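Side-chain contacts in tyrosine-protein phosphatase non-receptor type 18 (Homo sapiens, PDB 2OC3), which removes phosphate from phosphotyrosine in proteins, acting through this catalytic domain differentially on autophosphorylated tyrosine kinases: residues L79-E84 and G159-T164; E85-Y90 and T115-W120; I106-P111 and W120-E125; I131-R136 and K143-Y148; T179-V182 and E187-S190. All coordinates share one frame; numbering follows the deposited sequence.

Contact 1 of 5, residues L79-E84 and G159-T164; sequences LSLLQE and GLFCIT
Leu81 and Leu82, the two central residues of a type II beta turn, lay their side chains against Leu160 and Phe161, where strand 161-170 of the main sheet of the phosphatase domain begins. Leu81 and Phe161 reach for each other from opposite directions. The methyl CD2 of Leu81 meets the ring at its edge, close to the ring plane, 4.1 Å from Phe161 CZ. With CG of Leu81 anti to the backbone N (chi1 -175°), its branch is carried out of the turn toward that ring. Leu82 forks over the tip of Leu160: its CD2 lies 4.0 Å from Leu160 CD1 and its CD1 4.2 Å from the same carbon, while the two side chains cross obliquely. No hydrogen bond joins the two segments, so the join is purely apolar. One shell out, Phe184 of strand 175-184 stacks on the Phe161 ring and also touches Leu82 and Leu160, tying the two leucine contacts together. The turn itself is held by helix 116-125, where Glu125 accepts from Leu81 N and Ser80 OG and Arg121 donates to Leu81 O. Within the turn, Gln83 N donates to Ser80 O at 2.9 Å.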
# COMPACT_ATOMS: atom_id res chain seq x y z
N LEU A 79 -5.64 14.68 -6.34
CA LEU A 79 -4.94 15.68 -5.51
C LEU A 79 -5.55 17.06 -5.75
O LEU A 79 -5.87 17.44 -6.91
CB LEU A 79 -3.45 15.69 -5.82
CG LEU A 79 -2.73 14.35 -5.53
CD1 LEU A 79 -1.26 14.40 -5.98
CD2 LEU A 79 -2.87 13.95 -4.04
N SER A 80 -5.69 17.84 -4.70
CA SER A 80 -6.13 19.20 -4.78
C SER A 80 -5.15 20.13 -4.09
O SER A 80 -5.21 21.34 -4.27
CB SER A 80 -7.51 19.36 -4.16
OG SER A 80 -7.53 19.21 -2.76
N LEU A 81 -4.24 19.59 -3.27
CA LEU A 81 -3.33 20.45 -2.56
C LEU A 81 -2.43 21.16 -3.57
O LEU A 81 -1.85 20.56 -4.49
CB LEU A 81 -2.54 19.63 -1.52
CG LEU A 81 -1.61 20.41 -0.58
CD1 LEU A 81 -2.45 21.22 0.42
CD2 LEU A 81 -0.63 19.50 0.16
N LEU A 82 -2.34 22.48 -3.41
CA LEU A 82 -1.56 23.33 -4.31
C LEU A 82 -2.19 23.46 -5.68
O LEU A 82 -1.52 23.87 -6.59
CB LEU A 82 -0.09 22.89 -4.41
CG LEU A 82 0.75 22.93 -3.10
CD1 LEU A 82 2.14 22.33 -3.29
CD2 LEU A 82 0.86 24.35 -2.57
N GLN A 83 -3.48 23.14 -5.83
CA GLN A 83 -4.12 23.30 -7.14
C GLN A 83 -4.06 24.76 -7.59
O GLN A 83 -3.84 25.01 -8.79
CB GLN A 83 -5.57 22.82 -7.13
CG GLN A 83 -6.50 23.57 -6.20
N GLU A 84 -4.28 25.69 -6.65
CA GLU A 84 -4.24 27.15 -6.94
C GLU A 84 -2.88 27.63 -7.46
O GLU A 84 -2.78 28.67 -8.10
CB GLU A 84 -4.64 27.98 -5.70
CG GLU A 84 -3.55 28.06 -4.62
N GLY A 159 10.33 20.44 -3.15
CA GLY A 159 9.42 21.53 -3.34
C GLY A 159 9.27 22.28 -2.03
O GLY A 159 10.25 22.58 -1.33
N LEU A 160 8.01 22.52 -1.67
CA LEU A 160 7.66 23.23 -0.48
C LEU A 160 7.66 22.38 0.83
O LEU A 160 7.33 22.91 1.88
CB LEU A 160 6.27 23.85 -0.67
CG LEU A 160 6.12 24.93 -1.75
CD1 LEU A 160 4.64 25.33 -1.84
CD2 LEU A 160 7.00 26.14 -1.45
N PHE A 161 8.06 21.11 0.74
CA PHE A 161 8.15 20.20 1.90
C PHE A 161 9.58 20.05 2.38
O PHE A 161 10.47 19.85 1.58
CB PHE A 161 7.60 18.82 1.54
CG PHE A 161 6.16 18.81 1.26
CD1 PHE A 161 5.23 18.61 2.26
CD2 PHE A 161 5.70 19.02 -0.03
CE1 PHE A 161 3.87 18.64 1.96
CE2 PHE A 161 4.32 19.00 -0.31
CZ PHE A 161 3.43 18.83 0.69
N CYS A 162 9.78 20.11 3.70
CA CYS A 162 11.05 19.87 4.32
C CYS A 162 10.86 18.67 5.23
O CYS A 162 10.03 18.72 6.15
CB CYS A 162 11.50 21.11 5.10
SG CYS A 162 13.08 20.82 5.94
N ILE A 163 11.57 17.59 4.91
CA ILE A 163 11.50 16.35 5.66
C ILE A 163 12.74 16.22 6.53
O ILE A 163 13.86 16.35 6.03
CB ILE A 163 11.41 15.11 4.71
CG1 ILE A 163 10.48 15.39 3.52
CG2 ILE A 163 11.02 13.83 5.51
CD1 ILE A 163 9.05 15.63 3.91
N THR A 164 12.53 16.00 7.83
CA THR A 164 13.62 15.82 8.79
C THR A 164 13.51 14.47 9.48
O THR A 164 12.44 14.05 9.84
CB THR A 164 13.56 16.93 9.85
OG1 THR A 164 13.68 18.20 9.20
CG2 THR A 164 14.66 16.80 10.86

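Contact 2 of 5, residues E85-Y90 and T115-W120; sequences EGHSDY and TLLDFW
At the N-terminal turns of helix 116-125, Leu117 packs on His87 of the loop before strand 90-91, and Asp118 faces the same loop through water. The methyl CD2 of Leu117 comes within 3.4 Å of His87 CE1, approaching the imidazole obliquely, and the two side chains cross at about a right angle. His87 ND1 turns its in-plane edge to a water at 2.8 Å, which donates a hydrogen bond to Asp118 OD1, so His87 and Asp118 are linked through water and not directly. This side of the helix faces the 85-90 loop; on the same helix, Phe119 and Trp120 turn toward the interior of the phosphatase domain, Trp120 against strands 161-170 and 175-184 of the main sheet. Asp118 OD2 stands 4.0 Å from Tyr90 O, two acceptors that need donors between them. Two waters supply these, each donating to both Asp118 OD2 and Tyr90 O. Asp118 OD1 has a second, charged partner in Arg121, one helical turn on, which helps to fix the carboxylate. Arg121 also donates to Ser88 O. The loop is shaped by an ST turn, in which Ser88 OG accepts from Tyr90 N at 3.0 Å with an N-H...O angle of 156°.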
# COMPACT_ATOMS: atom_id res chain seq x y z
N GLU A 85 -1.83 26.87 -7.17
CA GLU A 85 -0.49 27.20 -7.64
C GLU A 85 -0.14 26.42 -8.92
O GLU A 85 1.01 26.44 -9.39
CB GLU A 85 0.53 26.95 -6.52
CG GLU A 85 0.16 27.63 -5.18
N GLY A 86 -1.14 25.73 -9.48
CA GLY A 86 -1.04 25.08 -10.78
C GLY A 86 -0.61 23.62 -10.81
O GLY A 86 -0.31 23.09 -11.87
N HIS A 87 -0.57 22.97 -9.64
CA HIS A 87 -0.21 21.55 -9.63
C HIS A 87 -1.36 20.68 -10.07
O HIS A 87 -2.51 20.91 -9.73
CB HIS A 87 0.24 21.13 -8.24
CG HIS A 87 1.50 21.81 -7.80
ND1 HIS A 87 2.72 21.17 -7.77
CD2 HIS A 87 1.73 23.08 -7.39
CE1 HIS A 87 3.65 22.02 -7.36
NE2 HIS A 87 3.07 23.19 -7.12
N SER A 88 -0.98 19.65 -10.82
CA SER A 88 -1.89 18.65 -11.39
C SER A 88 -2.60 17.80 -10.32
O SER A 88 -2.08 17.59 -9.21
CB SER A 88 -1.05 17.70 -12.25
OG SER A 88 -1.67 16.46 -12.54
N ASP A 89 -3.77 17.29 -10.65
CA ASP A 89 -4.49 16.39 -9.75
C ASP A 89 -4.01 14.93 -9.74
O ASP A 89 -4.50 14.14 -8.95
CB ASP A 89 -5.99 16.45 -9.98
CG ASP A 89 -6.48 15.74 -11.24
OD1 ASP A 89 -5.79 14.89 -11.82
OD2 ASP A 89 -7.65 16.03 -11.67
N TYR A 90 -3.03 14.63 -10.57
CA TYR A 90 -2.71 13.25 -10.88
C TYR A 90 -1.57 12.67 -10.02
O TYR A 90 -0.50 13.25 -9.87
CB TYR A 90 -2.35 13.06 -12.35
CG TYR A 90 -2.07 11.63 -12.65
CD1 TYR A 90 -3.10 10.71 -12.88
CD2 TYR A 90 -0.78 11.15 -12.62
CE1 TYR A 90 -2.87 9.38 -13.14
CE2 TYR A 90 -0.52 9.78 -12.93
CZ TYR A 90 -1.57 8.90 -13.17
OH TYR A 90 -1.42 7.56 -13.44
N THR A 115 8.07 12.77 -9.17
CA THR A 115 6.79 12.68 -8.44
C THR A 115 6.95 12.70 -6.90
O THR A 115 5.96 12.54 -6.18
CB THR A 115 5.93 11.51 -8.86
OG1 THR A 115 6.50 10.29 -8.38
CG2 THR A 115 5.73 11.47 -10.38
N LEU A 116 8.15 12.96 -6.40
CA LEU A 116 8.39 13.10 -4.95
C LEU A 116 7.47 14.13 -4.32
O LEU A 116 6.88 13.94 -3.27
CB LEU A 116 9.83 13.49 -4.65
CG LEU A 116 10.90 12.42 -4.79
CD1 LEU A 116 12.26 13.03 -4.40
CD2 LEU A 116 10.64 11.21 -3.89
N LEU A 117 7.36 15.28 -4.98
CA LEU A 117 6.51 16.35 -4.48
C LEU A 117 5.05 15.86 -4.43
O LEU A 117 4.29 16.15 -3.46
CB LEU A 117 6.66 17.64 -5.34
CG LEU A 117 5.68 18.76 -5.04
CD1 LEU A 117 5.79 19.18 -3.58
CD2 LEU A 117 5.98 19.95 -5.95
N ASP A 118 4.61 15.14 -5.48
CA ASP A 118 3.24 14.64 -5.49
C ASP A 118 2.95 13.62 -4.38
O ASP A 118 1.88 13.60 -3.77
CB ASP A 118 2.91 14.07 -6.85
CG ASP A 118 2.94 15.12 -7.96
OD1 ASP A 118 2.70 16.32 -7.66
OD2 ASP A 118 3.20 14.71 -9.12
N PHE A 119 3.93 12.76 -4.11
CA PHE A 119 3.84 11.84 -3.00
C PHE A 119 3.61 12.57 -1.67
O PHE A 119 2.73 12.21 -0.90
CB PHE A 119 5.11 10.97 -2.93
CG PHE A 119 5.11 10.00 -1.83
CD1 PHE A 119 4.56 8.74 -2.02
CD2 PHE A 119 5.73 10.29 -0.63
CE1 PHE A 119 4.61 7.79 -1.00
CE2 PHE A 119 5.75 9.37 0.39
CZ PHE A 119 5.18 8.12 0.21
N TRP A 120 4.37 13.63 -1.43
CA TRP A 120 4.15 14.41 -0.17
C TRP A 120 2.84 15.19 -0.19
O TRP A 120 2.19 15.31 0.83
CB TRP A 120 5.36 15.27 0.17
CG TRP A 120 6.50 14.44 0.70
CD1 TRP A 120 7.69 14.19 0.09
CD2 TRP A 120 6.50 13.70 1.92
NE1 TRP A 120 8.43 13.33 0.86
CE2 TRP A 120 7.75 13.03 2.00
CE3 TRP A 120 5.60 13.55 2.97
CZ2 TRP A 120 8.10 12.21 3.09
CZ3 TRP A 120 5.97 12.75 4.06
CH2 TRP A 120 7.20 12.09 4.08
O HOH W 1 3.26 18.67 -9.01
O HOH W 2 0.86 15.48 -10.67
O HOH W 3 2.16 12.23 -9.82

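Contact 3 of 5, residues I106-P111 and W120-E125; sequences IATQGP and WRLVWE
Thr108 OG1, which lies 4.3 Å from Leu122 CD1, is hydrogen-bonded outside the contact to the backbone O of Asn92, just before the neighbouring strand 93-97. What meets helix 116-125 here is apolar. Leu122 carries the helix side alone. Its CG is anti to the backbone N (chi1 178°), which drives both methyls off the helix toward strand 103-108, where Ile106 offers two branches in return. The nearest pair is Ile106 CG2 with Leu122 CD1 at 3.7 Å. Leu122 CD2 sits 3.8 Å from Ile106 CD1 and 4.1 Å from Ile106 CG2, so it lies against both arms of the isoleucine. The two side chains lie antiparallel, flank to flank, each with both of its branches engaged. Ile106 and Thr108, two apart on the strand, turn the same way and flank Leu122, whereas Ala107 between them points away. Cys230 of the neighbouring strand 229-232 touches both Leu122 and Thr108, so the helix rests on two adjacent strands of the central sheet. Strand 229-232 leads directly into the P-loop, whose residues probably bind substrate as in relatives, and the Thr108 side chain is about 6 Å from Gly236 of that loop. The buried interface thus holds by close methyl packing and needs no polar bond of its own.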
# COMPACT_ATOMS: atom_id res chain seq x y z
N ILE A 106 -4.50 4.10 1.06
CA ILE A 106 -4.09 4.65 -0.24
C ILE A 106 -2.98 3.76 -0.72
O ILE A 106 -1.97 3.66 -0.00
CB ILE A 106 -3.57 6.08 -0.16
CG1 ILE A 106 -4.72 6.99 0.22
CG2 ILE A 106 -2.96 6.47 -1.57
CD1 ILE A 106 -4.37 8.42 0.49
N ALA A 107 -3.17 3.07 -1.83
CA ALA A 107 -2.18 2.17 -2.47
C ALA A 107 -1.56 2.94 -3.60
O ALA A 107 -2.24 3.37 -4.52
CB ALA A 107 -2.87 0.91 -2.99
N THR A 108 -0.26 3.17 -3.55
CA THR A 108 0.39 4.00 -4.55
C THR A 108 1.74 3.40 -4.95
O THR A 108 2.20 2.42 -4.35
CB THR A 108 0.48 5.48 -4.04
OG1 THR A 108 0.90 6.41 -5.08
CG2 THR A 108 1.45 5.64 -2.85
N GLN A 109 2.34 3.96 -6.00
CA GLN A 109 3.66 3.46 -6.44
C GLN A 109 4.79 4.10 -5.63
O GLN A 109 4.65 5.14 -4.98
CB GLN A 109 3.83 3.80 -7.92
CG GLN A 109 4.07 5.25 -8.23
CD GLN A 109 4.24 5.57 -9.71
OE1 GLN A 109 3.95 4.76 -10.60
NE2 GLN A 109 4.68 6.80 -9.96
N GLY A 110 5.99 3.54 -5.76
CA GLY A 110 7.18 4.18 -5.20
C GLY A 110 7.47 5.42 -6.05
O GLY A 110 7.58 5.33 -7.27
N PRO A 111 7.57 6.60 -5.40
CA PRO A 111 7.71 7.81 -6.19
C PRO A 111 8.98 7.88 -7.04
O PRO A 111 10.02 7.28 -6.69
CB PRO A 111 7.66 8.92 -5.14
CG PRO A 111 8.03 8.27 -3.90
CD PRO A 111 7.50 6.89 -3.96
N TRP A 120 4.37 13.63 -1.43
CA TRP A 120 4.15 14.41 -0.17
C TRP A 120 2.84 15.19 -0.19
O TRP A 120 2.19 15.31 0.83
CB TRP A 120 5.36 15.27 0.17
CG TRP A 120 6.50 14.44 0.70
CD1 TRP A 120 7.69 14.19 0.09
CD2 TRP A 120 6.50 13.70 1.92
NE1 TRP A 120 8.43 13.33 0.86
CE2 TRP A 120 7.75 13.03 2.00
CE3 TRP A 120 5.60 13.55 2.97
CZ2 TRP A 120 8.10 12.21 3.09
CZ3 TRP A 120 5.97 12.75 4.06
CH2 TRP A 120 7.20 12.09 4.08
N ARG A 121 2.41 15.69 -1.35
CA ARG A 121 1.07 16.29 -1.42
C ARG A 121 -0.02 15.30 -0.99
O ARG A 121 -0.99 15.64 -0.28
CB ARG A 121 0.77 16.78 -2.85
CG ARG A 121 1.54 18.02 -3.29
CD ARG A 121 1.46 18.24 -4.83
NE ARG A 121 0.12 18.55 -5.24
CZ ARG A 121 -0.46 18.23 -6.41
NH1 ARG A 121 0.16 17.55 -7.37
NH2 ARG A 121 -1.68 18.64 -6.59
N LEU A 122 0.13 14.05 -1.44
CA LEU A 122 -0.80 12.97 -1.09
C LEU A 122 -0.78 12.77 0.43
O LEU A 122 -1.83 12.82 1.08
CB LEU A 122 -0.44 11.67 -1.83
CG LEU A 122 -1.25 10.40 -1.57
CD1 LEU A 122 -1.00 9.41 -2.71
CD2 LEU A 122 -0.87 9.72 -0.27
N VAL A 123 0.42 12.57 0.99
CA VAL A 123 0.54 12.31 2.42
C VAL A 123 -0.06 13.49 3.22
O VAL A 123 -0.81 13.30 4.18
CB VAL A 123 2.01 12.07 2.77
CG1 VAL A 123 2.21 12.10 4.29
CG2 VAL A 123 2.49 10.76 2.15
N TRP A 124 0.26 14.71 2.81
CA TRP A 124 -0.22 15.89 3.56
C TRP A 124 -1.73 16.08 3.43
O TRP A 124 -2.48 16.26 4.39
CB TRP A 124 0.50 17.12 3.04
CG TRP A 124 0.35 18.31 3.95
CD1 TRP A 124 -0.64 19.25 3.92
CD2 TRP A 124 1.17 18.63 5.09
NE1 TRP A 124 -0.49 20.14 4.95
CE2 TRP A 124 0.63 19.82 5.66
CE3 TRP A 124 2.31 18.06 5.66
CZ2 TRP A 124 1.18 20.40 6.79
CZ3 TRP A 124 2.85 18.68 6.78
CH2 TRP A 124 2.28 19.83 7.32
N GLU A 125 -2.20 16.05 2.19
CA GLU A 125 -3.62 16.36 1.92
C GLU A 125 -4.57 15.45 2.69
O GLU A 125 -5.59 15.91 3.23
CB GLU A 125 -3.92 16.28 0.42
CG GLU A 125 -5.41 16.51 0.11
CD GLU A 125 -5.71 16.79 -1.36
OE1 GLU A 125 -4.78 16.86 -2.19
OE2 GLU A 125 -6.93 16.96 -1.63

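Contact 4 of 5, residues I131-R136 and K143-Y148; sequences ILMACR and KRCERY
The backbones of 131-136 and 144-148 run 134° apart, end to end, and come nearest at Arg136 and Arg144, with CA atoms 6.8 Å from each other. From there the gap is filled by side chains. Tyr148 points against Ile131 and Met133 and lies alongside them, its OH 3.3 Å from Ile131 CG2 and 3.7 Å from Met133 SD. The sulfur also stands 5.1 Å from the centroid of the Tyr148 ring, 61° off the ring normal: an oblique Met-aromatic contact. CG of Tyr148 sits between its backbone N and carbonyl carbon (chi1 55°), and the ring thereby reaches in toward strand 130-133. Met133, fully extended, carries its methyl CE beyond the ring to 3.8 Å from Cys145 SG. Cys145 CB then meets Cys135 SG at 3.9 Å, a packing contact and not a disulfide. The phenol OH is hydrogen-bonded to His232 NE2 and Gln193 NE2, so a phenylalanine here would probably keep much of the ring packing but deprive those two side chains of their shared partner. Nearer the surface, Lys143 NZ forms a 2.6 Å salt bridge with Glu146 OE2, met from above the carboxylate plane. The active site is adjacent: the Cys135 side chain is about 4 Å from that of Cys233, the predicted nucleophile, and Arg144 O accepts from Ser234 OG. Segment 143-148 holds the first part of the KCxxYWP motif of classical tyrosine phosphatases, with Arg144 in place of its lysine, which packs behind the P-loop beside its preceding histidine.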
# COMPACT_ATOMS: atom_id res chain seq x y z
N ILE A 131 3.11 5.57 6.85
CA ILE A 131 3.45 5.04 5.54
C ILE A 131 4.05 3.64 5.69
O ILE A 131 4.93 3.43 6.58
CB ILE A 131 4.49 5.91 4.85
CG1 ILE A 131 4.01 7.35 4.69
CG2 ILE A 131 4.92 5.34 3.46
CD1 ILE A 131 5.13 8.31 4.32
N LEU A 132 3.59 2.67 4.90
CA LEU A 132 4.19 1.35 4.86
C LEU A 132 4.81 1.19 3.49
O LEU A 132 4.08 1.24 2.51
CB LEU A 132 3.14 0.27 5.08
CG LEU A 132 2.46 0.18 6.45
CD1 LEU A 132 1.32 1.13 6.63
CD2 LEU A 132 1.96 -1.25 6.73
N MET A 133 6.10 0.92 3.44
CA MET A 133 6.89 0.78 2.21
C MET A 133 7.36 -0.68 2.14
O MET A 133 8.02 -1.16 3.07
CB MET A 133 8.12 1.71 2.23
CG MET A 133 9.08 1.44 1.11
SD MET A 133 10.29 2.77 1.04
CE MET A 133 11.36 2.25 -0.31
N ALA A 134 6.99 -1.40 1.08
CA ALA A 134 7.32 -2.81 0.98
C ALA A 134 8.28 -3.08 -0.12
O ALA A 134 8.09 -4.05 -0.88
CB ALA A 134 6.04 -3.66 0.72
N CYS A 135 9.30 -2.25 -0.26
CA CYS A 135 10.37 -2.48 -1.21
C CYS A 135 11.59 -1.72 -0.72
O CYS A 135 11.53 -0.96 0.24
CB CYS A 135 9.98 -2.05 -2.63
SG CYS A 135 9.86 -0.31 -2.93
N ARG A 136 12.71 -1.97 -1.38
CA ARG A 136 13.93 -1.17 -1.18
C ARG A 136 14.06 -0.15 -2.31
O ARG A 136 13.47 -0.33 -3.37
CB ARG A 136 15.16 -2.06 -1.19
CG ARG A 136 15.28 -2.97 0.04
CD ARG A 136 16.32 -4.04 -0.17
NE ARG A 136 15.95 -5.01 -1.18
CZ ARG A 136 16.75 -5.58 -2.06
NH1 ARG A 136 18.04 -5.25 -2.12
NH2 ARG A 136 16.21 -6.44 -2.93
N LYS A 143 16.53 0.25 -10.04
CA LYS A 143 15.86 1.27 -9.22
C LYS A 143 14.37 0.98 -9.13
O LYS A 143 13.67 0.75 -10.14
CB LYS A 143 16.06 2.68 -9.80
CG LYS A 143 15.74 3.83 -8.83
CD LYS A 143 16.80 3.95 -7.74
CE LYS A 143 16.48 4.94 -6.66
NZ LYS A 143 17.13 6.26 -6.90
N ARG A 144 13.88 0.94 -7.90
CA ARG A 144 12.50 0.59 -7.62
C ARG A 144 11.72 1.69 -6.88
O ARG A 144 10.48 1.72 -6.94
CB ARG A 144 12.46 -0.71 -6.80
CG ARG A 144 12.92 -1.92 -7.59
CD ARG A 144 11.96 -2.26 -8.75
NE ARG A 144 12.38 -3.51 -9.41
CZ ARG A 144 12.15 -3.81 -10.69
NH1 ARG A 144 11.53 -2.96 -11.51
NH2 ARG A 144 12.58 -4.97 -11.15
N CYS A 145 12.41 2.60 -6.20
CA CYS A 145 11.77 3.69 -5.50
C CYS A 145 12.78 4.76 -5.20
O CYS A 145 13.86 4.42 -4.69
CB CYS A 145 11.17 3.17 -4.19
SG CYS A 145 10.15 4.36 -3.25
N GLU A 146 12.41 6.03 -5.41
CA GLU A 146 13.25 7.11 -4.91
C GLU A 146 13.16 7.28 -3.40
O GLU A 146 12.08 7.11 -2.81
CB GLU A 146 12.91 8.41 -5.61
CG GLU A 146 13.20 8.38 -7.07
CD GLU A 146 14.68 8.14 -7.37
OE1 GLU A 146 15.51 8.92 -6.84
OE2 GLU A 146 15.00 7.17 -8.06
N ARG A 147 14.27 7.66 -2.78
CA ARG A 147 14.26 7.99 -1.36
C ARG A 147 13.48 9.29 -1.20
O ARG A 147 13.82 10.34 -1.78
CB ARG A 147 15.68 8.17 -0.83
CG ARG A 147 15.68 8.70 0.58
CD ARG A 147 17.01 8.53 1.24
NE ARG A 147 18.07 9.31 0.60
CZ ARG A 147 18.29 10.61 0.82
NH1 ARG A 147 17.50 11.33 1.62
NH2 ARG A 147 19.31 11.22 0.20
N TYR A 148 12.44 9.23 -0.38
CA TYR A 148 11.62 10.39 -0.04
C TYR A 148 11.72 10.80 1.40
O TYR A 148 11.08 11.78 1.81
CB TYR A 148 10.18 10.10 -0.41
CG TYR A 148 9.62 8.83 0.22
CD1 TYR A 148 9.11 8.84 1.53
CD2 TYR A 148 9.52 7.64 -0.51
CE1 TYR A 148 8.58 7.72 2.12
CE2 TYR A 148 9.00 6.47 0.10
CZ TYR A 148 8.50 6.54 1.40
OH TYR A 148 7.92 5.45 1.98

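Contact 5 of 5, residues T179-V182 and E187-S190; sequences TLKV and ESRS
Val182 and Arg189 form a hydrogen-bonded pair in the antiparallel beta hairpin of strands 175-184 and 187-196, whose short segments run 163° apart. Val182 N donates to Arg189 O at 2.9 Å, nearly straight, and Arg189 N returns a bond to Val182 O at 2.8 Å. Both side chains project from the same face, the one covered by helix 116-125, where Val182 packs on Trp120 and Trp124. Arg189 sets off with CG anti to its carbonyl carbon (chi1 -65°) and runs extended as far as NE, taking the guanidinium away from segment 179-182. There it grips Glu187, two residues back on the same strand, side-on: NE at 2.9 Å and NH2 at 3.2 Å share the single atom OE2 of Glu187, which lies in the guanidinium plane. The group also makes a cation-pi contact with Trp124 and gives NH1 to the Trp124 backbone oxygen. A leucine in its place would probably leave the Glu187 carboxylate without its counter-charge and lose the hydrogen bond and cation-pi contact to Trp124. On the other face, Lys181 CG, anti to its backbone N (chi1 171°), lies 4.0 Å from Ser188 CB; the later bend at chi3 turns only the end of the chain. Ser188 OG is hydrogen-bonded to Thr183 OG1. Beside the non-hydrogen-bonded pair Lys181-Ser190, a water lies 2.7 Å from Ser190 OG and donates to Leu180 O at 3.0 Å.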
# COMPACT_ATOMS: atom_id res chain seq x y z
N THR A 179 10.97 7.89 12.15
CA THR A 179 10.13 8.92 12.70
C THR A 179 10.55 10.18 11.97
O THR A 179 11.73 10.61 12.05
CB THR A 179 10.41 9.08 14.22
OG1 THR A 179 10.21 7.80 14.86
CG2 THR A 179 9.49 10.13 14.83
N LEU A 180 9.61 10.77 11.22
CA LEU A 180 9.90 11.89 10.38
C LEU A 180 9.14 13.10 10.89
O LEU A 180 8.05 12.97 11.44
CB LEU A 180 9.40 11.61 8.95
CG LEU A 180 9.97 10.38 8.28
CD1 LEU A 180 9.36 10.17 6.85
CD2 LEU A 180 11.49 10.50 8.18
N LYS A 181 9.73 14.27 10.66
CA LYS A 181 9.06 15.57 10.84
C LYS A 181 8.90 16.10 9.43
O LYS A 181 9.89 16.22 8.70
CB LYS A 181 9.89 16.56 11.68
CG LYS A 181 9.28 17.97 11.68
CD LYS A 181 9.86 18.88 12.76
CE LYS A 181 11.32 19.02 12.58
NZ LYS A 181 11.88 20.11 13.48
N VAL A 182 7.66 16.41 9.05
CA VAL A 182 7.34 16.90 7.69
C VAL A 182 6.79 18.32 7.90
O VAL A 182 5.82 18.53 8.64
CB VAL A 182 6.31 16.03 7.01
CG1 VAL A 182 6.00 16.59 5.65
CG2 VAL A 182 6.80 14.58 6.97
N GLU A 187 3.60 24.64 9.10
CA GLU A 187 3.08 23.57 9.95
C GLU A 187 4.03 22.38 9.91
O GLU A 187 4.56 22.05 8.83
CB GLU A 187 1.68 23.13 9.50
CG GLU A 187 1.09 22.00 10.27
CD GLU A 187 -0.40 21.76 9.94
OE1 GLU A 187 -1.12 22.75 9.74
OE2 GLU A 187 -0.83 20.61 9.87
N SER A 188 4.27 21.73 11.06
CA SER A 188 5.06 20.52 11.11
C SER A 188 4.22 19.39 11.67
O SER A 188 3.49 19.56 12.65
CB SER A 188 6.31 20.70 11.98
OG SER A 188 7.12 21.73 11.49
N ARG A 189 4.33 18.23 11.03
CA ARG A 189 3.62 17.02 11.42
C ARG A 189 4.59 15.89 11.62
O ARG A 189 5.61 15.80 10.94
CB ARG A 189 2.61 16.56 10.33
CG ARG A 189 1.49 17.51 10.11
CD ARG A 189 0.48 16.94 9.09
NE ARG A 189 -0.46 17.95 8.76
CZ ARG A 189 -1.32 17.87 7.77
NH1 ARG A 189 -1.37 16.74 7.04
NH2 ARG A 189 -2.12 18.90 7.51
N SER A 190 4.23 14.97 12.52
CA SER A 190 4.92 13.70 12.62
C SER A 190 4.32 12.71 11.62
O SER A 190 3.13 12.45 11.61
CB SER A 190 4.81 13.11 14.02
OG SER A 190 5.49 13.92 14.96
O HOH W 4 8.06 13.71 14.33

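Helix 116-125 connects most of the set: contacts 2 and 3 both use it, share Trp120 and have centres about 9 Å apart, while the turn of contact 1 and the hairpin of contact 5 bond to Arg121, Glu125 and Trp124 on it. Contacts 1, 3, 4 and 5 all reach the main mixed sheet; in contacts 1 and 5 the neighbouring strands 161-170 and 175-184 take part. Along the chain, contacts 2 and 3 interleave, contact 4 follows both, all three lie between the segments of contact 1, and contact 5 comes last. Contacts 3 and 4, about 12 Å apart between centres, lie by the catalytic loop, and contacts 1 and 5 are farther out on the sheet.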